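Local coordinates for cytochrome c (Shewanella violacea, PDB 6A3L), which carries a covalently attached heme c and probably takes part in electron transfer, at residues Val87-Ala99 and Leu107-Cys119. Numbering follows the deposited sequence.
Sequences VSLQDNAAALLLA and LLKQSFMKVAKSC. With HEC (heme c), chain C.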
ATOM      1  N   VAL A  87      13.340  -6.986   6.394  1.00 45.11           N
ATOM      2  CA  VAL A  87      14.027  -5.732   6.698  1.00 47.23           C
ATOM      3  C   VAL A  87      14.974  -5.360   5.564  1.00 47.87           C
ATOM      4  O   VAL A  87      15.096  -4.182   5.195  1.00 45.82           O
ATOM      5  CB  VAL A  87      14.784  -5.841   8.038  1.00 48.35           C
ATOM      6  CG1 VAL A  87      15.571  -4.565   8.309  1.00 45.86           C
ATOM      7  CG2 VAL A  87      13.831  -6.125   9.173  1.00 45.83           C
ATOM      8  N   SER A  88      15.645  -6.367   4.980  1.00 47.47           N
ATOM      9  CA  SER A  88      16.506  -6.127   3.826  1.00 46.28           C
ATOM     10  C   SER A  88      15.708  -5.630   2.628  1.00 44.29           C
ATOM     11  O   SER A  88      16.174  -4.755   1.886  1.00 42.75           O
ATOM     12  CB  SER A  88      17.265  -7.403   3.454  1.00 46.16           C
ATOM     13  OG  SER A  88      18.452  -7.517   4.197  1.00 50.78           O
ATOM     14  N   LEU A  89      14.524  -6.205   2.397  1.00 43.87           N
ATOM     15  CA  LEU A  89      13.687  -5.702   1.313  1.00 42.91           C
ATOM     16  C   LEU A  89      13.429  -4.217   1.497  1.00 42.20           C
ATOM     17  O   LEU A  89      13.454  -3.451   0.529  1.00 44.25           O
ATOM     18  CB  LEU A  89      12.364  -6.468   1.249  1.00 45.56           C
ATOM     19  CG  LEU A  89      11.337  -5.996   0.207  1.00 44.54           C
ATOM     20  CD1 LEU A  89      11.782  -6.264  -1.242  1.00 45.06           C
ATOM     21  CD2 LEU A  89      10.011  -6.627   0.475  1.00 40.72           C
ATOM     22  N   GLN A  90      13.173  -3.795   2.737  1.00 42.77           N
ATOM     23  CA  GLN A  90      12.942  -2.382   3.010  1.00 43.41           C
ATOM     24  C   GLN A  90      14.185  -1.560   2.724  1.00 44.08           C
ATOM     25  O   GLN A  90      14.124  -0.553   2.008  1.00 42.90           O
ATOM     26  CB  GLN A  90      12.480  -2.213   4.455  1.00 42.18           C
ATOM     27  CG  GLN A  90      11.151  -2.895   4.734  1.00 43.98           C
ATOM     28  CD  GLN A  90      10.891  -3.112   6.214  1.00 46.05           C
ATOM     29  OE1 GLN A  90      11.691  -2.719   7.066  1.00 49.07           O
ATOM     30  NE2 GLN A  90       9.754  -3.721   6.528  1.00 45.75           N
ATOM     31  N   ASP A  91      15.336  -1.999   3.237  1.00 44.52           N
ATOM     32  CA  ASP A  91      16.571  -1.259   2.990  1.00 44.74           C
ATOM     33  C   ASP A  91      16.869  -1.174   1.497  1.00 44.17           C
ATOM     34  O   ASP A  91      17.213  -0.099   0.988  1.00 46.34           O
ATOM     35  CB  ASP A  91      17.744  -1.897   3.748  1.00 47.46           C
ATOM     36  CG  ASP A  91      17.649  -1.691   5.266  1.00 50.33           C
ATOM     37  OD1 ASP A  91      16.706  -1.004   5.725  1.00 49.62           O
ATOM     38  OD2 ASP A  91      18.535  -2.180   5.998  1.00 50.71           O
ATOM     39  N   ASN A  92      16.726  -2.293   0.775  1.00 41.04           N
ATOM     40  CA  ASN A  92      16.933  -2.274  -0.672  1.00 40.85           C
ATOM     41  C   ASN A  92      15.905  -1.394  -1.384  1.00 41.67           C
ATOM     42  O   ASN A  92      16.232  -0.741  -2.380  1.00 40.90           O
ATOM     43  CB  ASN A  92      16.875  -3.688  -1.231  1.00 43.22           C
ATOM     44  CG  ASN A  92      18.010  -4.544  -0.739  1.00 41.42           C
ATOM     45  OD1 ASN A  92      18.897  -4.068  -0.033  1.00 38.73           O
ATOM     46  ND2 ASN A  92      18.001  -5.810  -1.123  1.00 43.72           N
ATOM     47  N   ALA A  93      14.636  -1.419  -0.940  1.00 40.48           N
ATOM     48  CA  ALA A  93      13.651  -0.510  -1.526  1.00 40.39           C
ATOM     49  C   ALA A  93      14.007   0.942  -1.239  1.00 39.26           C
ATOM     50  O   ALA A  93      13.915   1.798  -2.126  1.00 41.57           O
ATOM     51  CB  ALA A  93      12.245  -0.817  -0.995  1.00 42.31           C
ATOM     52  N   ALA A  94      14.451   1.234  -0.011  1.00 39.87           N
ATOM     53  CA  ALA A  94      14.839   2.602   0.322  1.00 42.50           C
ATOM     54  C   ALA A  94      16.023   3.050  -0.517  1.00 44.73           C
ATOM     55  O   ALA A  94      16.119   4.224  -0.897  1.00 46.06           O
ATOM     56  CB  ALA A  94      15.168   2.721   1.811  1.00 44.48           C
ATOM     57  N   ALA A  95      16.953   2.132  -0.789  1.00 42.78           N
ATOM     58  CA  ALA A  95      18.077   2.460  -1.657  1.00 44.09           C
ATOM     59  C   ALA A  95      17.608   2.753  -3.075  1.00 44.63           C
ATOM     60  O   ALA A  95      18.105   3.685  -3.720  1.00 48.60           O
ATOM     61  CB  ALA A  95      19.095   1.309  -1.646  1.00 41.17           C
ATOM     62  N   LEU A  96      16.659   1.958  -3.584  1.00 42.38           N
ATOM     63  CA  LEU A  96      16.128   2.186  -4.931  1.00 46.31           C
ATOM     64  C   LEU A  96      15.499   3.568  -5.058  1.00 47.68           C
ATOM     65  O   LEU A  96      15.633   4.233  -6.099  1.00 45.47           O
ATOM     66  CB  LEU A  96      15.082   1.115  -5.280  1.00 47.42           C
ATOM     67  CG  LEU A  96      14.477   1.184  -6.693  1.00 43.54           C
ATOM     68  CD1 LEU A  96      15.605   1.156  -7.726  1.00 45.03           C
ATOM     69  CD2 LEU A  96      13.533   0.018  -6.946  1.00 36.35           C
ATOM     70  N   LEU A  97      14.768   3.991  -4.021  1.00 46.23           N
ATOM     71  CA  LEU A  97      14.129   5.303  -4.026  1.00 44.82           C
ATOM     72  C   LEU A  97      15.160   6.418  -4.082  1.00 45.93           C
ATOM     73  O   LEU A  97      14.924   7.467  -4.699  1.00 46.11           O
ATOM     74  CB  LEU A  97      13.247   5.450  -2.783  1.00 41.70           C
ATOM     75  CG  LEU A  97      12.542   6.802  -2.578  1.00 43.81           C
ATOM     76  CD1 LEU A  97      11.798   7.244  -3.818  1.00 40.77           C
ATOM     77  CD2 LEU A  97      11.604   6.716  -1.393  1.00 42.21           C
ATOM     78  N   LEU A  98      16.297   6.220  -3.411  1.00 45.76           N
ATOM     79  CA  LEU A  98      17.357   7.222  -3.444  1.00 48.68           C
ATOM     80  C   LEU A  98      17.998   7.276  -4.824  1.00 47.88           C
ATOM     81  O   LEU A  98      18.281   8.358  -5.346  1.00 48.45           O
ATOM     82  CB  LEU A  98      18.407   6.909  -2.375  1.00 47.95           C
ATOM     83  CG  LEU A  98      19.064   8.116  -1.681  1.00 52.54           C
ATOM     84  CD1 LEU A  98      20.059   7.657  -0.615  1.00 50.58           C
ATOM     85  CD2 LEU A  98      19.711   9.121  -2.640  1.00 51.77           C
ATOM     86  N   ALA A  99      18.209   6.110  -5.434  1.00 49.35           N
ATOM     87  CA  ALA A  99      18.765   6.050  -6.776  1.00 47.29           C
ATOM     88  C   ALA A  99      17.862   6.756  -7.779  1.00 50.20           C
ATOM     89  O   ALA A  99      18.348   7.451  -8.679  1.00 51.54           O
ATOM     90  CB  ALA A  99      18.966   4.593  -7.177  1.00 48.58           C
ATOM     91  N   LEU A 107      23.153   2.820 -12.301  1.00 47.91           N
ATOM     92  CA  LEU A 107      22.892   2.842 -10.874  1.00 50.25           C
ATOM     93  C   LEU A 107      21.428   2.419 -10.653  1.00 52.89           C
ATOM     94  O   LEU A 107      21.132   1.707  -9.694  1.00 51.72           O
ATOM     95  CB  LEU A 107      23.135   4.238 -10.301  1.00 52.92           C
ATOM     96  CG  LEU A 107      23.257   4.335  -8.779  1.00 55.67           C
ATOM     97  CD1 LEU A 107      24.369   5.296  -8.389  1.00 55.87           C
ATOM     98  CD2 LEU A 107      21.934   4.759  -8.160  1.00 55.26           C
ATOM     99  N   LEU A 108      20.516   2.850 -11.534  1.00 51.04           N
ATOM    100  CA  LEU A 108      19.115   2.468 -11.403  1.00 52.12           C
ATOM    101  C   LEU A 108      18.927   0.979 -11.625  1.00 49.29           C
ATOM    102  O   LEU A 108      18.254   0.304 -10.840  1.00 51.75           O
ATOM    103  CB  LEU A 108      18.223   3.293 -12.329  1.00 49.39           C
ATOM    104  CG  LEU A 108      17.689   4.540 -11.622  1.00 50.98           C
ATOM    105  CD1 LEU A 108      16.839   4.082 -10.465  1.00 47.94           C
ATOM    106  CD2 LEU A 108      18.771   5.490 -11.088  1.00 52.87           C
ATOM    107  N   LYS A 109      19.538   0.444 -12.673  1.00 50.52           N
ATOM    108  CA  LYS A 109      19.372  -0.970 -12.967  1.00 52.78           C
ATOM    109  C   LYS A 109      19.881  -1.842 -11.826  1.00 51.64           C
ATOM    110  O   LYS A 109      19.191  -2.774 -11.398  1.00 49.62           O
ATOM    111  CB  LYS A 109      20.091  -1.313 -14.275  1.00 50.74           C
ATOM    112  CG  LYS A 109      19.498  -0.587 -15.477  1.00 55.77           C
ATOM    113  CD  LYS A 109      20.117  -1.014 -16.800  1.00 60.06           C
ATOM    114  CE  LYS A 109      19.347  -0.393 -17.970  1.00 59.64           C
ATOM    115  NZ  LYS A 109      20.031  -0.556 -19.282  1.00 66.64           N
ATOM    116  N   GLN A 110      21.074  -1.550 -11.302  1.00 52.66           N
ATOM    117  CA  GLN A 110      21.623  -2.439 -10.278  1.00 54.39           C
ATOM    118  C   GLN A 110      20.864  -2.303  -8.958  1.00 52.80           C
ATOM    119  O   GLN A 110      20.585  -3.308  -8.293  1.00 53.89           O
ATOM    120  CB  GLN A 110      23.133  -2.215 -10.126  1.00 55.76           C
ATOM    121  CG  GLN A 110      23.590  -1.240  -9.058  1.00 58.91           C
ATOM    122  CD  GLN A 110      25.106  -1.086  -9.041  1.00 60.23           C
ATOM    123  OE1 GLN A 110      25.787  -1.398 -10.024  1.00 65.56           O
ATOM    124  NE2 GLN A 110      25.640  -0.612  -7.920  1.00 60.60           N
ATOM    125  N   SER A 111      20.500  -1.082  -8.561  1.00 52.06           N
ATOM    126  CA  SER A 111      19.744  -0.947  -7.325  1.00 51.99           C
ATOM    127  C   SER A 111      18.359  -1.580  -7.451  1.00 48.66           C
ATOM    128  O   SER A 111      17.829  -2.129  -6.475  1.00 48.27           O
ATOM    129  CB  SER A 111      19.647   0.521  -6.939  1.00 52.98           C
ATOM    130  OG  SER A 111      19.185   0.641  -5.605  1.00 53.02           O
ATOM    131  N   PHE A 112      17.781  -1.543  -8.653  1.00 45.39           N
ATOM    132  CA  PHE A 112      16.555  -2.278  -8.932  1.00 46.48           C
ATOM    133  C   PHE A 112      16.739  -3.771  -8.722  1.00 47.13           C
ATOM    134  O   PHE A 112      15.867  -4.442  -8.152  1.00 48.80           O
ATOM    135  CB  PHE A 112      16.124  -2.008 -10.370  1.00 46.54           C
ATOM    136  CG  PHE A 112      14.951  -2.828 -10.826  1.00 47.36           C
ATOM    137  CD1 PHE A 112      13.658  -2.339 -10.706  1.00 45.96           C
ATOM    138  CD2 PHE A 112      15.137  -4.079 -11.403  1.00 48.50           C
ATOM    139  CE1 PHE A 112      12.577  -3.088 -11.138  1.00 44.65           C
ATOM    140  CE2 PHE A 112      14.056  -4.832 -11.838  1.00 45.84           C
ATOM    141  CZ  PHE A 112      12.777  -4.326 -11.713  1.00 49.02           C
ATOM    142  N   MET A 113      17.867  -4.314  -9.189  1.00 51.35           N
ATOM    143  CA  MET A 113      18.113  -5.752  -9.154  1.00 48.07           C
ATOM    144  C   MET A 113      18.361  -6.246  -7.739  1.00 46.12           C
ATOM    145  O   MET A 113      18.008  -7.383  -7.398  1.00 46.65           O
ATOM    146  CB  MET A 113      19.326  -6.086 -10.027  1.00 50.28           C
ATOM    147  CG  MET A 113      19.089  -5.995 -11.523  1.00 51.01           C
ATOM    148  SD  MET A 113      17.984  -7.259 -12.181  1.00 62.95           S
ATOM    149  CE  MET A 113      17.077  -6.298 -13.398  1.00 55.77           C
ATOM    150  N   LYS A 114      19.005  -5.428  -6.915  1.00 46.02           N
ATOM    151  CA  LYS A 114      19.161  -5.790  -5.515  1.00 45.64           C
ATOM    152  C   LYS A 114      17.798  -5.956  -4.840  1.00 48.63           C
ATOM    153  O   LYS A 114      17.665  -6.761  -3.911  1.00 49.35           O
ATOM    154  CB  LYS A 114      20.011  -4.730  -4.804  1.00 44.63           C
ATOM    155  CG  LYS A 114      20.397  -5.062  -3.370  1.00 44.26           C
ATOM    156  CD  LYS A 114      21.573  -4.210  -2.909  1.00 46.89           C
ATOM    157  CE  LYS A 114      21.987  -4.535  -1.478  1.00 47.06           C
ATOM    158  NZ  LYS A 114      23.207  -3.772  -1.055  1.00 44.42           N
ATOM    159  N   VAL A 115      16.782  -5.192  -5.270  1.00 43.16           N
ATOM    160  CA  VAL A 115      15.431  -5.421  -4.768  1.00 45.21           C
ATOM    161  C   VAL A 115      14.857  -6.693  -5.369  1.00 45.89           C
ATOM    162  O   VAL A 115      14.255  -7.520  -4.672  1.00 46.63           O
ATOM    163  CB  VAL A 115      14.511  -4.213  -5.053  1.00 40.92           C
ATOM    164  CG1 VAL A 115      13.100  -4.520  -4.578  1.00 41.84           C
ATOM    165  CG2 VAL A 115      15.036  -2.948  -4.406  1.00 40.35           C
ATOM    166  N   ALA A 116      14.993  -6.850  -6.687  1.00 46.81           N
ATOM    167  CA  ALA A 116      14.460  -8.045  -7.331  1.00 47.74           C
ATOM    168  C   ALA A 116      15.037  -9.292  -6.678  1.00 48.46           C
ATOM    169  O   ALA A 116      14.349 -10.311  -6.532  1.00 49.04           O
ATOM    170  CB  ALA A 116      14.753  -8.024  -8.835  1.00 47.58           C
ATOM    171  N   LYS A 117      16.307  -9.220  -6.271  1.00 48.10           N
ATOM    172  CA  LYS A 117      16.940 -10.346  -5.598  1.00 47.74           C
ATOM    173  C   LYS A 117      16.252 -10.634  -4.267  1.00 45.95           C
ATOM    174  O   LYS A 117      16.080 -11.799  -3.903  1.00 45.90           O
ATOM    175  CB  LYS A 117      18.442 -10.038  -5.414  1.00 42.30           C
ATOM    176  CG  LYS A 117      19.282 -11.111  -4.729  1.00 46.12           C
ATOM    177  CD  LYS A 117      20.791 -10.934  -5.038  1.00 48.84           C
ATOM    178  CE  LYS A 117      21.666 -10.806  -3.771  1.00 49.78           C
ATOM    179  NZ  LYS A 117      21.963 -12.113  -3.090  1.00 51.25           N
ATOM    180  N   SER A 118      15.768  -9.599  -3.572  1.00 48.68           N
ATOM    181  CA  SER A 118      14.992  -9.821  -2.346  1.00 46.93           C
ATOM    182  C   SER A 118      13.705 -10.572  -2.631  1.00 47.61           C
ATOM    183  O   SER A 118      13.374 -11.544  -1.941  1.00 48.18           O
ATOM    184  CB  SER A 118      14.670  -8.494  -1.660  1.00 43.79           C
ATOM    185  OG  SER A 118      15.641  -8.162  -0.683  1.00 47.20           O
ATOM    186  N   CYS A 119      12.967 -10.134  -3.656  1.00 50.32           N
ATOM    187  CA  CYS A 119      11.713 -10.788  -4.019  1.00 50.07           C
ATOM    188  C   CYS A 119      11.933 -12.276  -4.275  1.00 49.80           C
ATOM    189  O   CYS A 119      11.264 -13.129  -3.681  1.00 50.03           O
ATOM    190  CB  CYS A 119      11.089 -10.115  -5.255  1.00 49.76           C
ATOM    191  SG  CYS A 119      10.913  -8.315  -5.209  1.00 49.82           S
TER
HETATM  192 FE   HEC C 201       6.509 -11.681  -1.967  1.00 48.79          FE
HETATM  193  CHA HEC C 201       3.481 -13.385  -1.922  1.00 43.05           C
HETATM  194  CHB HEC C 201       5.559 -10.062  -4.815  1.00 44.14           C
HETATM  195  CHC HEC C 201       9.186  -9.467  -1.668  1.00 47.49           C
HETATM  196  CHD HEC C 201       7.378 -13.162   0.951  1.00 41.81           C
HETATM  197  NA  HEC C 201       4.830 -11.718  -3.121  1.00 44.83           N
HETATM  198  C1A HEC C 201       3.716 -12.514  -2.953  1.00 41.71           C
HETATM  199  C2A HEC C 201       2.852 -12.275  -4.072  1.00 41.42           C
HETATM  200  C3A HEC C 201       3.412 -11.357  -4.867  1.00 42.27           C
HETATM  201  C4A HEC C 201       4.674 -10.981  -4.285  1.00 43.05           C
HETATM  202  CMA HEC C 201       2.827 -10.802  -6.191  1.00 42.99           C
HETATM  203  CAA HEC C 201       1.491 -12.947  -4.279  1.00 35.62           C
HETATM  204  CBA HEC C 201       0.505 -12.139  -3.417  1.00 40.66           C
HETATM  205  CGA HEC C 201      -0.888 -12.564  -3.799  1.00 39.73           C
HETATM  206  O1A HEC C 201      -1.398 -11.974  -4.779  1.00 41.41           O
HETATM  207  O2A HEC C 201      -1.470 -13.481  -3.162  1.00 38.30           O
HETATM  208  NB  HEC C 201       7.230  -9.996  -3.019  1.00 46.69           N
HETATM  209  C1B HEC C 201       6.718  -9.592  -4.237  1.00 44.73           C
HETATM  210  C2B HEC C 201       7.610  -8.598  -4.795  1.00 43.63           C
HETATM  211  C3B HEC C 201       8.641  -8.427  -3.943  1.00 43.24           C
HETATM  212  C4B HEC C 201       8.408  -9.301  -2.801  1.00 46.21           C
HETATM  213  CMB HEC C 201       7.356  -7.920  -6.163  1.00 44.20           C
HETATM  214  CAB HEC C 201       9.842  -7.453  -4.094  1.00 45.11           C
HETATM  215  CBB HEC C 201       9.676  -6.234  -4.637  1.00 42.88           C
HETATM  216  NC  HEC C 201       7.969 -11.356  -0.601  1.00 41.72           N
HETATM  217  C1C HEC C 201       9.012 -10.444  -0.692  1.00 46.21           C
HETATM  218  C2C HEC C 201       9.903 -10.684   0.429  1.00 44.42           C
HETATM  219  C3C HEC C 201       9.433 -11.721   1.145  1.00 42.71           C
HETATM  220  C4C HEC C 201       8.192 -12.144   0.514  1.00 43.01           C
HETATM  221  CMC HEC C 201      11.203  -9.883   0.666  1.00 48.11           C
HETATM  222  CAC HEC C 201      10.024 -12.361   2.435  1.00 42.98           C
HETATM  223  CBC HEC C 201      10.658 -11.628   3.361  1.00 41.23           C
HETATM  224  ND  HEC C 201       5.577 -13.014  -0.728  1.00 43.27           N
HETATM  225  C1D HEC C 201       6.150 -13.504   0.434  1.00 42.87           C
HETATM  226  C2D HEC C 201       5.238 -14.453   1.013  1.00 44.94           C
HETATM  227  C3D HEC C 201       4.154 -14.527   0.225  1.00 44.75           C
HETATM  228  C4D HEC C 201       4.352 -13.625  -0.889  1.00 43.02           C
HETATM  229  CMD HEC C 201       5.507 -15.234   2.322  1.00 45.23           C
HETATM  230  CAD HEC C 201       2.901 -15.406   0.459  1.00 48.22           C
HETATM  231  CBD HEC C 201       1.714 -14.574   0.967  1.00 46.59           C
HETATM  232  CGD HEC C 201       0.513 -15.472   1.166  1.00 45.38           C
HETATM  233  O1D HEC C 201      -0.030 -15.996   0.165  1.00 45.90           O
HETATM  234  O2D HEC C 201       0.094 -15.682   2.325  1.00 48.00           O
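Val115 and Leu96 mesh at the packed side of this helix pair, each a knob in a hole of the other helix, their side chains crossing at about a right angle. Val115 sits among Leu89, Asn92, Ala93 and Leu96; its CG2 lies 3.2 Å from Asn92 O, a tight fit against the backbone. Leu96 fills the hole formed by Leu108, Ser111, Phe112 and Val115. Its CG points opposite the backbone N (chi1 -177°), and chi2 of 55° then turns CD1 to 3.6 Å from Phe112 N. At the far end Leu108 packs its methyls against the Ala99 carbonyl and CB. Helix 6-31 closes the core: Met27 touches Leu96, Phe24 meets Val115 and stacks its ring with that of Phe112. The axes approach to 8.6 Å and run antiparallel at 161°, as expected of the last two helices in the four-helix bundle of cytochromes c'. Toward the heme, Leu89 takes over: its CD1 packs 3.7 Å from Ser118 CB and touches heme CAB, while CD2 rests 3.5 Å from the heme methyl CMC. Val115 CG1 reaches the heme CBB carbon, and one turn on Cys119 SG is bonded to CAB, anchoring the cofactor to helix 105-126.

The other side is looser and more polar. Here Asn92 crosses Lys114, and its ND2 gives a weak, bent hydrogen bond to Lys114 O (3.0 Å). The extended lysine chain runs across the amide, CG near its carbon and nitrogen, CE 3.4 Å from Asn92 OD1. A leucine in place of Asn92 would probably leave Lys114 O without this side-chain donor and put an apolar branch on the partly exposed flank. Ser111 walls the Leu96 hole on its outer side, OG against Leu96 CA, and Ala95 merely skims that OG at the exposed edge.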